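Local coordinates for protein putative SnoaL-like polyketide cyclase (Shewanella denitrificans, PDB 3LZA) that is of unknown function but belongs to the SnoaL-like family of the NTF2 clan and may act as a polyketide cyclase, a lyase-type activity, at residues A[68-73]-A[84-89]. Residues are numbered along the deposited sequence; the frame is centred on the assembly and turned at random. Where two conformers were deposited one is given.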
ATOM      1  N   ASP A  68       5.534 -17.955  -0.337  1.00 10.00           N
ATOM      2  CA  ASP A  68       6.575 -16.965  -0.658  1.00  9.43           C
ATOM      3  C   ASP A  68       5.910 -15.639  -0.921  1.00 10.15           C
ATOM      4  O   ASP A  68       4.736 -15.571  -1.333  1.00  9.22           O
ATOM      5  CB  ASP A  68       7.352 -17.385  -1.896  1.00 11.09           C
ATOM      6  CG  ASP A  68       8.266 -18.572  -1.643  1.00 14.58           C
ATOM      7  OD1 ASP A  68       9.405 -18.388  -1.117  1.00 17.36           O
ATOM      8  OD2 ASP A  68       7.838 -19.677  -1.986  1.00 16.68           O
ATOM      9  N   PHE A  69       6.641 -14.578  -0.631  1.00  8.19           N
ATOM     10  CA  PHE A  69       6.264 -13.220  -1.009  1.00  9.74           C
ATOM     11  C   PHE A  69       7.261 -12.784  -2.071  1.00  9.35           C
ATOM     12  O   PHE A  69       8.474 -12.492  -1.805  1.00 11.40           O
ATOM     13  CB  PHE A  69       6.289 -12.297   0.226  1.00  9.21           C
ATOM     14  CG  PHE A  69       5.826 -10.860  -0.017  1.00 10.62           C
ATOM     15  CD1 PHE A  69       4.999 -10.509  -1.090  1.00 12.05           C
ATOM     16  CD2 PHE A  69       6.203  -9.874   0.873  1.00 12.77           C
ATOM     17  CE1 PHE A  69       4.582  -9.166  -1.287  1.00 10.40           C
ATOM     18  CE2 PHE A  69       5.774  -8.502   0.700  1.00 10.17           C
ATOM     19  CZ  PHE A  69       4.944  -8.171  -0.386  1.00 11.08           C
ATOM     20  N   ASN A  70       6.749 -12.831  -3.293  1.00  8.75           N
ATOM     21  CA  ASN A  70       7.467 -12.449  -4.505  1.00  9.52           C
ATOM     22  C   ASN A  70       7.439 -10.902  -4.640  1.00  8.77           C
ATOM     23  O   ASN A  70       6.428 -10.327  -4.992  1.00  9.24           O
ATOM     24  CB  ASN A  70       6.823 -13.186  -5.686  1.00  9.30           C
ATOM     25  CG  ASN A  70       6.838 -14.701  -5.496  1.00 10.09           C
ATOM     26  OD1 ASN A  70       5.777 -15.399  -5.514  1.00 13.06           O
ATOM     27  ND2 ASN A  70       8.023 -15.227  -5.292  1.00 10.57           N
ATOM     28  N   ILE A  71       8.556 -10.273  -4.296  1.00  9.20           N
ATOM     29  CA  ILE A  71       8.641  -8.815  -4.162  1.00 10.27           C
ATOM     30  C   ILE A  71       9.082  -8.160  -5.503  1.00  9.67           C
ATOM     31  O   ILE A  71      10.235  -8.328  -5.995  1.00 10.10           O
ATOM     32  CB  ILE A  71       9.560  -8.376  -2.962  1.00  9.99           C
ATOM     33  CG1 ILE A  71       8.996  -8.949  -1.638  1.00 13.19           C
ATOM     34  CG2 ILE A  71       9.636  -6.858  -2.907  1.00  7.94           C
ATOM     35  CD1 ILE A  71       9.850  -8.741  -0.450  1.00 17.34           C
ATOM     36  N   GLU A  72       8.190  -7.349  -6.066  1.00  9.41           N
ATOM     37  CA  GLU A  72       8.456  -6.646  -7.342  1.00  9.70           C
ATOM     38  C   GLU A  72       9.269  -5.389  -7.068  1.00  9.21           C
ATOM     39  O   GLU A  72      10.180  -5.053  -7.832  1.00  8.58           O
ATOM     40  CB  GLU A  72       7.146  -6.260  -8.033  1.00 11.11           C
ATOM     41  CG  GLU A  72       6.312  -7.440  -8.426  1.00 14.65           C
ATOM     42  CD  GLU A  72       5.060  -7.058  -9.217  1.00 21.20           C
ATOM     43  OE1 GLU A  72       5.198  -6.403 -10.274  1.00 20.85           O
ATOM     44  OE2 GLU A  72       3.941  -7.423  -8.790  1.00 25.37           O
ATOM     45  N   HIS A  73       8.940  -4.725  -5.963  1.00  8.36           N
ATOM     46  CA  HIS A  73       9.588  -3.486  -5.596  1.00  8.90           C
ATOM     47  C   HIS A  73       9.432  -3.237  -4.091  1.00  9.28           C
ATOM     48  O   HIS A  73       8.378  -3.514  -3.510  1.00 10.78           O
ATOM     49  CB  HIS A  73       9.002  -2.298  -6.371  1.00  9.29           C
ATOM     50  CG  HIS A  73       9.752  -1.014  -6.137  1.00 10.34           C
ATOM     51  ND1 HIS A  73      11.129  -0.929  -6.225  1.00 14.11           N
ATOM     52  CD2 HIS A  73       9.323   0.218  -5.769  1.00 11.33           C
ATOM     53  CE1 HIS A  73      11.506   0.308  -5.953  1.00 11.76           C
ATOM     54  NE2 HIS A  73      10.432   1.025  -5.668  1.00  8.07           N
ATOM     55  N   ILE A  84       5.775  -4.196  -2.543  1.00  8.90           N
ATOM     56  CA  ILE A  84       4.755  -4.464  -3.554  1.00  9.84           C
ATOM     57  C   ILE A  84       5.080  -5.770  -4.257  1.00  8.44           C
ATOM     58  O   ILE A  84       6.207  -5.991  -4.664  1.00  8.89           O
ATOM     59  CB  ILE A  84       4.713  -3.343  -4.624  1.00  9.36           C
ATOM     60  CG1 ILE A  84       4.449  -1.982  -3.978  1.00 11.23           C
ATOM     61  CG2 ILE A  84       3.677  -3.663  -5.732  1.00  8.25           C
ATOM     62  CD1 ILE A  84       4.975  -0.845  -4.753  1.00 12.27           C
ATOM     63  N   GLY A  85       4.095  -6.656  -4.370  1.00 10.40           N
ATOM     64  CA  GLY A  85       4.317  -7.907  -5.046  1.00 10.69           C
ATOM     65  C   GLY A  85       3.134  -8.847  -5.050  1.00 11.14           C
ATOM     66  O   GLY A  85       1.986  -8.429  -5.167  1.00 10.10           O
ATOM     67  N   ASN A  86       3.443 -10.134  -4.961  1.00 12.01           N
ATOM     68  CA  ASN A  86       2.420 -11.159  -4.840  1.00 13.68           C
ATOM     69  C   ASN A  86       2.854 -12.280  -3.896  1.00 13.72           C
ATOM     70  O   ASN A  86       4.041 -12.661  -3.808  1.00 14.58           O
ATOM     71  CB  ASN A  86       1.946 -11.680  -6.199  1.00 13.64           C
ATOM     72  CG  ASN A  86       2.884 -12.656  -6.816  1.00 16.78           C
ATOM     73  OD1 ASN A  86       2.925 -13.855  -6.428  1.00 16.96           O
ATOM     74  ND2 ASN A  86       3.628 -12.194  -7.812  1.00 17.89           N
ATOM     75  N   TYR A  87       1.875 -12.779  -3.173  1.00 13.51           N
ATOM     76  CA  TYR A  87       2.076 -13.905  -2.300  1.00 13.26           C
ATOM     77  C   TYR A  87       1.641 -15.180  -3.025  1.00 13.00           C
ATOM     78  O   TYR A  87       0.491 -15.290  -3.470  1.00 13.68           O
ATOM     79  CB  TYR A  87       1.207 -13.698  -1.060  1.00 14.33           C
ATOM     80  CG  TYR A  87       1.775 -12.717  -0.060  1.00 13.19           C
ATOM     81  CD1 TYR A  87       1.509 -11.347  -0.161  1.00 13.20           C
ATOM     82  CD2 TYR A  87       2.532 -13.164   1.035  1.00 15.51           C
ATOM     83  CE1 TYR A  87       2.019 -10.455   0.778  1.00 13.34           C
ATOM     84  CE2 TYR A  87       3.055 -12.253   1.981  1.00 12.99           C
ATOM     85  CZ  TYR A  87       2.759 -10.910   1.853  1.00 14.62           C
ATOM     86  OH  TYR A  87       3.246 -10.019   2.791  1.00 11.16           O
ATOM     87  N   HIS A  88       2.523 -16.168  -3.145  1.00 12.88           N
ATOM     88  CA  HIS A  88       2.055 -17.460  -3.652  0.50 11.29           C
ATOM     89  C   HIS A  88       1.949 -18.457  -2.496  1.00 12.02           C
ATOM     90  O   HIS A  88       2.773 -18.485  -1.560  1.00 11.53           O
ATOM     91  CB  HIS A  88       2.958 -17.966  -4.757  0.50 11.56           C
ATOM     92  CG  HIS A  88       2.718 -19.394  -5.088  0.50  8.78           C
ATOM     93  ND1 HIS A  88       3.343 -20.421  -4.421  0.50  7.60           N
ATOM     94  CD2 HIS A  88       1.826 -19.969  -5.927  0.50  5.31           C
ATOM     95  CE1 HIS A  88       2.895 -21.575  -4.884  0.50  3.09           C
ATOM     96  NE2 HIS A  88       1.984 -21.321  -5.804  0.50  7.62           N
ATOM     97  N   LEU A  89       0.868 -19.229  -2.500  1.00 10.67           N
ATOM     98  CA  LEU A  89       0.640 -20.216  -1.489  1.00 10.75           C
ATOM     99  C   LEU A  89       0.199 -21.531  -2.161  1.00  9.84           C
ATOM    100  O   LEU A  89      -0.666 -21.557  -3.085  1.00 10.23           O
ATOM    101  CB  LEU A  89      -0.360 -19.729  -0.435  1.00 11.19           C
ATOM    102  CG  LEU A  89      -0.495 -20.667   0.760  1.00 11.35           C
ATOM    103  CD1 LEU A  89      -0.882 -19.874   2.028  1.00 14.68           C
ATOM    104  CD2 LEU A  89      -1.485 -21.857   0.496  1.00 15.53           C
TER
HETATM  105  O   HOH W   1       5.645 -20.318  -3.423  1.00 26.10           O
HETATM  106  O   HOH W   2       1.430  -6.447  -6.835  1.00 28.98           O
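In the antiparallel hairpin of strands 66-77 and 80-93, which forms one margin of the chain's mixed sheet, F69 stacks on Y87 while the backbones of 68-73 and 84-89 pair in regular antiparallel register as far as I71-G85, then through a classic beta bulge. Hydrogen-bonded pairs form at D68-H88 and N70-N86, where N70 N donates to N86 O at 2.8 Å and N86 N donates to N70 O. At the bulge, E72 and H73 both face I84: I84 O accepts from E72 N at 2.8 Å and, less closely, from H73 N at 3.3 Å, and I84 N closes the group with a nearly straight bond to H73 O. The extra residue shifts the register by one. Between these bonds G85 CA lies 3.2 Å from N70 O in a CA-H...O contact; G85 carries no side chain here, and a CB would run into N70 O.

F69 and Y87, a non-hydrogen-bonded pair, put their rings on the same face in an offset stack, planes 4° apart and centroids separated by 4.0 Å. With CG anti to its backbone N (chi1 -176°), the F69 ring is laid over Y87, CD1 meeting CE1, while F69 CB sits over the Y87 face in a CH-pi contact. I71 CG1 covers the opposite face of the phenyl ring, and N86 O lies at its edge. Y87 OH is hydrogen-bonded to T111 OG1 of strand 102-115. On the other face of the sheet, H88 NE2, in the conformer given, bonds D104 OD1. At the bulge, the H73 side chain hydrogen-bonds through NE2 to D130 of the second subunit, and I84 packs on I84 of that subunit. A bulged antiparallel hairpin within a strongly curved sheet is characteristic of the NTF2-like alpha+beta fold of SnoaL-type proteins.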